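Local atomic coordinates of putative glutaryl-CoA dehydrogenase (Thermus thermophilus, PDB entry 2EBA), a protein that belongs to the acyl-CoA dehydrogenase family, flavoproteins with helical N- and C-terminal domains around a beta-sheet middle domain, and binds flavin-adenine dinucleotide. Residues L117-A121 with R122-V126. Residues are numbered along the deposited sequence; the frame is centred on the assembly and turned at random.
Sequences LPKLA and RGEMV
The carbonyl oxygen of Lys-119 takes two backbone N-H groups from the chain that turns back over the helix end. Glu-124 N lies 2.8 Å from Lys-119 O and meets it almost head-on, with a C=O...N angle of 169°. Met-125 N is 3.2 Å from the same Lys-119 O but comes from well above the carbonyl plane. Gly-123 N also bonds to Leu-120 O, although the place of that oxygen is less certain. Together with the 6-to-1 bond of Glu-124 this makes a Schellman motif, with Gly-123 at positive phi (52°) as its C-prime residue. Just before it, Arg-122 N makes the last regular i to i-4 bond, to Pro-118 O.

The Arg-122 side chain bends at chi3 (-59°), which folds its guanidinium back over the last turn. Pro-118 O sits over the centre of one guanidinium face, 3.4 Å above its plane. Arg-122 NH1 reaches Pro-118 CB at 3.6 Å. In the guanidinium plane, NE and NH2 of Arg-122 both donate to Glu-124 OE2 from one edge, and the NH2-OE2 pair is a 3.1 Å salt bridge. A water accepts from both Arg-122 NH2 and Lys-119 NZ and so links two like charges. Lys-119 NZ also bonds to Glu-115 O.

Leu-120 is buried, and Met-125 CE lies against its isobutyl group, 4.0 Å from Leu-120 CG. Leu-120 itself lies on Val-100, Met-101 and Ile-104 of helix 87-107, and Gln-96 of that helix appears to bond to Leu-120 O. The turn thus ends helix 110-121 against helix 87-107 and leads the chain into strand 127-130.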
ATOM      1  N   LEU A 117      21.613  29.410  28.512  1.00 18.99           N
ATOM      2  CA  LEU A 117      21.989  29.233  27.117  1.00 18.17           C
ATOM      3  C   LEU A 117      23.465  28.978  26.805  1.00 18.85           C
ATOM      4  O   LEU A 117      23.778  28.088  26.010  1.00 16.89           O
ATOM      5  CB  LEU A 117      21.442  30.398  26.276  1.00 15.88           C
ATOM      6  CG  LEU A 117      19.903  30.465  26.230  1.00 15.66           C
ATOM      7  CD1 LEU A 117      19.419  31.594  25.322  1.00 12.65           C
ATOM      8  CD2 LEU A 117      19.366  29.135  25.743  1.00 13.18           C
ATOM      9  N   PRO A 118      24.392  29.732  27.432  1.00 20.04           N
ATOM     10  CA  PRO A 118      25.809  29.494  27.137  1.00 20.31           C
ATOM     11  C   PRO A 118      26.333  28.164  27.652  1.00 21.09           C
ATOM     12  O   PRO A 118      27.185  27.545  27.016  1.00 22.09           O
ATOM     13  CB  PRO A 118      26.501  30.681  27.795  1.00 21.47           C
ATOM     14  CG  PRO A 118      25.469  31.749  27.717  1.00 21.00           C
ATOM     15  CD  PRO A 118      24.233  31.008  28.147  1.00 20.11           C
ATOM     16  N   LYS A 119      25.835  27.730  28.804  1.00 21.20           N
ATOM     17  CA  LYS A 119      26.260  26.467  29.384  1.00 21.78           C
ATOM     18  C   LYS A 119      25.703  25.310  28.578  1.00 21.26           C
ATOM     19  O   LYS A 119      26.360  24.289  28.410  1.00 20.58           O
ATOM     20  CB  LYS A 119      25.792  26.366  30.833  1.00 24.32           C
ATOM     21  CG  LYS A 119      26.439  27.392  31.735  1.00 25.81           C
ATOM     22  CD  LYS A 119      26.071  27.174  33.184  1.00 28.91           C
ATOM     23  CE  LYS A 119      26.737  28.221  34.088  1.00 30.78           C
ATOM     24  NZ  LYS A 119      26.357  29.621  33.703  1.00 31.49           N
ATOM     25  N   LEU A 120      24.480  25.489  28.083  1.00 20.84           N
ATOM     26  CA  LEU A 120      23.808  24.485  27.264  1.00 19.55           C
ATOM     27  C   LEU A 120      24.493  24.394  25.909  1.00 19.64           C
ATOM     28  O   LEU A 120      24.736  23.308  25.387  1.00 18.11           O
ATOM     29  CB  LEU A 120      22.349  24.877  27.048  1.00 18.21           C
ATOM     30  CG  LEU A 120      21.424  24.897  28.265  1.00 16.94           C
ATOM     31  CD1 LEU A 120      20.069  25.486  27.875  1.00 17.43           C
ATOM     32  CD2 LEU A 120      21.265  23.493  28.806  1.00 14.78           C
ATOM     33  N   ALA A 121      24.801  25.556  25.344  1.00 19.93           N
ATOM     34  CA  ALA A 121      25.460  25.640  24.053  1.00 20.04           C
ATOM     35  C   ALA A 121      26.829  24.962  24.072  1.00 20.65           C
ATOM     36  O   ALA A 121      27.270  24.397  23.071  1.00 20.79           O
ATOM     37  CB  ALA A 121      25.601  27.093  23.656  1.00 20.45           C
ATOM     38  N   ARG A 122      27.497  25.017  25.223  1.00 20.92           N
ATOM     39  CA  ARG A 122      28.815  24.416  25.383  1.00 20.45           C
ATOM     40  C   ARG A 122      28.735  23.001  25.948  1.00 19.82           C
ATOM     41  O   ARG A 122      29.734  22.454  26.390  1.00 19.66           O
ATOM     42  CB  ARG A 122      29.680  25.282  26.300  1.00 20.74           C
ATOM     43  CG  ARG A 122      29.878  26.698  25.786  1.00 21.92           C
ATOM     44  CD  ARG A 122      30.907  27.418  26.631  1.00 24.32           C
ATOM     45  NE  ARG A 122      30.505  27.485  28.037  1.00 25.57           N
ATOM     46  CZ  ARG A 122      30.086  28.593  28.645  1.00 24.85           C
ATOM     47  NH1 ARG A 122      30.017  29.737  27.982  1.00 24.00           N
ATOM     48  NH2 ARG A 122      29.728  28.555  29.919  1.00 24.17           N
ATOM     49  N   GLY A 123      27.544  22.416  25.924  1.00 19.77           N
ATOM     50  CA  GLY A 123      27.370  21.062  26.425  1.00 20.43           C
ATOM     51  C   GLY A 123      27.918  20.899  27.823  1.00 21.03           C
ATOM     52  O   GLY A 123      28.384  19.830  28.210  1.00 20.96           O
ATOM     53  N   GLU A 124      27.850  21.981  28.582  1.00 22.79           N
ATOM     54  CA  GLU A 124      28.334  22.020  29.946  1.00 24.04           C
ATOM     55  C   GLU A 124      27.209  21.697  30.931  1.00 23.25           C
ATOM     56  O   GLU A 124      27.462  21.317  32.069  1.00 23.96           O
ATOM     57  CB  GLU A 124      28.915  23.402  30.195  1.00 25.56           C
ATOM     58  CG  GLU A 124      29.296  23.705  31.598  1.00 30.60           C
ATOM     59  CD  GLU A 124      30.027  25.019  31.673  1.00 33.55           C
ATOM     60  OE1 GLU A 124      30.254  25.502  32.806  1.00 34.68           O
ATOM     61  OE2 GLU A 124      30.374  25.558  30.588  1.00 31.32           O
ATOM     62  N   MET A 125      25.972  21.859  30.473  1.00 23.34           N
ATOM     63  CA  MET A 125      24.800  21.516  31.268  1.00 22.64           C
ATOM     64  C   MET A 125      23.665  21.008  30.383  1.00 22.71           C
ATOM     65  O   MET A 125      23.111  21.753  29.575  1.00 24.44           O
ATOM     66  CB  MET A 125      24.332  22.724  32.082  1.00 21.01           C
ATOM     67  CG  MET A 125      22.865  22.675  32.478  1.00 17.46           C
ATOM     68  SD  MET A 125      22.240  24.273  33.032  1.00 13.89           S
ATOM     69  CE  MET A 125      20.702  24.371  32.120  1.00 13.67           C
ATOM     70  N   VAL A 126      23.325  19.733  30.544  1.00 22.23           N
ATOM     71  CA  VAL A 126      22.326  19.080  29.702  1.00 20.81           C
ATOM     72  C   VAL A 126      20.878  19.197  30.195  1.00 19.34           C
ATOM     73  O   VAL A 126      20.599  19.114  31.388  1.00 17.95           O
ATOM     74  CB  VAL A 126      22.701  17.592  29.497  1.00 20.41           C
ATOM     75  CG1 VAL A 126      23.357  17.073  30.730  1.00 23.29           C
ATOM     76  CG2 VAL A 126      21.472  16.751  29.162  1.00 19.66           C
TER
HETATM   77  O   HOH W   1      28.045  30.951  31.245  1.00 27.77           O